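Local coordinates for MutT related protein (Methanosarcina mazei, PDB 3GRN) that probably hydrolyses nucleoside diphosphate-linked substrates, as is usual for Nudix hydrolases of the MutT family, although its own substrate is not established, at residues E53-E58 and I65-G70. Sequence-based numbering, arbitrary orientation.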
loop_
_atom_site.group_PDB
_atom_site.type_symbol
_atom_site.label_atom_id
_atom_site.label_comp_id
_atom_site.label_asym_id
_atom_site.label_seq_id
_atom_site.Cartn_x
_atom_site.Cartn_y
_atom_site.Cartn_z
ATOM N N GLU A 53 11.901 -11.112 0.288
ATOM C CA GLU A 53 10.864 -10.888 -0.739
ATOM C C GLU A 53 10.073 -9.651 -0.347
ATOM O O GLU A 53 9.786 -8.795 -1.182
ATOM C CB GLU A 53 9.908 -12.082 -0.851
ATOM C CG GLU A 53 10.390 -13.238 -1.731
ATOM C CD GLU A 53 9.642 -14.575 -1.496
ATOM O OE1 GLU A 53 8.743 -14.670 -0.616
ATOM O OE2 GLU A 53 9.966 -15.553 -2.210
ATOM N N GLY A 54 9.719 -9.569 0.938
ATOM C CA GLY A 54 9.002 -8.424 1.470
ATOM C C GLY A 54 9.705 -7.096 1.266
ATOM O O GLY A 54 9.093 -6.124 0.829
ATOM N N VAL A 55 10.992 -7.051 1.576
ATOM C CA VAL A 55 11.662 -5.756 1.496
ATOM C C VAL A 55 11.829 -5.326 0.029
ATOM O O VAL A 55 11.624 -4.150 -0.270
ATOM C CB VAL A 55 12.950 -5.697 2.363
ATOM C CG1 VAL A 55 14.020 -6.567 1.789
ATOM C CG2 VAL A 55 13.377 -4.256 2.620
ATOM N N ALA A 56 12.118 -6.262 -0.872
ATOM C CA ALA A 56 12.228 -5.899 -2.300
ATOM C C ALA A 56 10.876 -5.386 -2.854
ATOM O O ALA A 56 10.846 -4.395 -3.576
ATOM C CB ALA A 56 12.763 -7.061 -3.122
ATOM N N ARG A 57 9.784 -6.050 -2.462
ATOM C CA ARG A 57 8.412 -5.680 -2.851
ATOM C C ARG A 57 8.074 -4.287 -2.350
ATOM O O ARG A 57 7.613 -3.450 -3.112
ATOM C CB ARG A 57 7.414 -6.690 -2.276
ATOM C CG ARG A 57 5.956 -6.325 -2.546
ATOM C CD ARG A 57 4.974 -7.255 -1.827
ATOM N NE ARG A 57 5.221 -7.402 -0.384
ATOM C CZ ARG A 57 4.825 -6.572 0.569
ATOM N NH1 ARG A 57 4.165 -5.445 0.297
ATOM N NH2 ARG A 57 5.117 -6.871 1.833
ATOM N N GLU A 58 8.327 -4.032 -1.065
ATOM C CA GLU A 58 8.058 -2.708 -0.473
ATOM C C GLU A 58 8.885 -1.588 -1.101
ATOM O O GLU A 58 8.368 -0.502 -1.363
ATOM C CB GLU A 58 8.276 -2.770 1.032
ATOM C CG GLU A 58 7.196 -3.620 1.706
ATOM C CD GLU A 58 5.854 -2.919 1.929
ATOM O OE1 GLU A 58 5.711 -1.721 1.617
ATOM O OE2 GLU A 58 4.925 -3.591 2.444
ATOM N N ILE A 65 12.465 1.517 -7.204
ATOM C CA ILE A 65 13.783 0.882 -7.191
ATOM C C ILE A 65 13.680 -0.631 -7.167
ATOM O O ILE A 65 12.983 -1.204 -6.327
ATOM C CB ILE A 65 14.664 1.403 -6.010
ATOM C CG1 ILE A 65 14.911 2.913 -6.182
ATOM C CG2 ILE A 65 16.023 0.631 -5.902
ATOM C CD1 ILE A 65 15.471 3.608 -4.975
ATOM N N THR A 66 14.386 -1.282 -8.097
ATOM C CA THR A 66 14.523 -2.729 -8.049
ATOM C C THR A 66 15.818 -3.039 -7.299
ATOM O O THR A 66 16.921 -2.667 -7.744
ATOM C CB THR A 66 14.591 -3.350 -9.454
ATOM O OG1 THR A 66 13.403 -3.026 -10.176
ATOM C CG2 THR A 66 14.723 -4.874 -9.362
ATOM N N MET A 67 15.661 -3.682 -6.146
ATOM C CA MET A 67 16.789 -4.027 -5.299
ATOM C C MET A 67 16.803 -5.536 -5.020
ATOM O O MET A 67 15.750 -6.165 -4.881
ATOM C CB MET A 67 16.747 -3.191 -3.998
ATOM C CG MET A 67 15.861 -3.763 -2.852
ATOM S SD MET A 67 16.542 -3.284 -1.263
ATOM C CE MET A 67 15.392 -4.086 -0.228
ATOM N N VAL A 68 17.998 -6.115 -4.966
ATOM C CA VAL A 68 18.175 -7.405 -4.317
ATOM C C VAL A 68 18.793 -7.118 -2.941
ATOM O O VAL A 68 19.866 -6.514 -2.845
ATOM C CB VAL A 68 18.956 -8.461 -5.190
ATOM C CG1 VAL A 68 20.202 -7.875 -5.836
ATOM C CG2 VAL A 68 19.285 -9.720 -4.379
ATOM N N PRO A 69 18.061 -7.471 -1.870
ATOM C CA PRO A 69 18.487 -7.133 -0.512
ATOM C C PRO A 69 19.805 -7.812 -0.170
ATOM O O PRO A 69 19.990 -8.984 -0.498
ATOM C CB PRO A 69 17.367 -7.709 0.361
ATOM C CG PRO A 69 16.212 -7.904 -0.568
ATOM C CD PRO A 69 16.784 -8.208 -1.891
ATOM N N GLY A 70 20.704 -7.062 0.464
ATOM C CA GLY A 70 21.976 -7.589 0.921
ATOM C C GLY A 70 21.835 -8.086 2.349
ATOM O O GLY A 70 20.806 -8.644 2.732
HETATM O O HOH W 1 12.911 -3.685 -5.122
#
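With CG held between its backbone N and carbonyl carbon (chi1 85°) and the chain extended beyond it (chi3 -179°), Met67 reaches across to Val55, whose CG1 lies between the backbone N and the carbonyl carbon (chi1 69°), leaving CG2 anti to the N. Val55 and Ala56 belong to the helix of the Nudix box, the sequence motif of this fold; residues 65-70 are the loop that doubles back along that helix before strand 72-79. The methionine tip meets the valine fork at about a right angle, Met67 CE touching both methyls, at 3.5 Å from Val55 CG1 and 3.5 Å from Val55 CG2, which is tight. An unbranched, flexible chain suits this reach, while the branched valine offers two methyls at once. Both side chains also pack on Ala13 of strand 7-16, so they fill the layer between helix and sheet. Pro69, a compact apolar ring, lies alongside Val55, the two side chains pointing opposite ways, with Pro69 CG 3.5 Å from Val55 CG1. Ala56 lets the loop backbone come close: its small CB lies 3.6 Å from Met67 O. No direct hydrogen bond joins the segments; a water ties their backbones instead. It donates to Ala56 O at 2.7 Å and to Ile65 O at 2.8 Å, and its oxygen accepts from Met67 N at 2.9 Å.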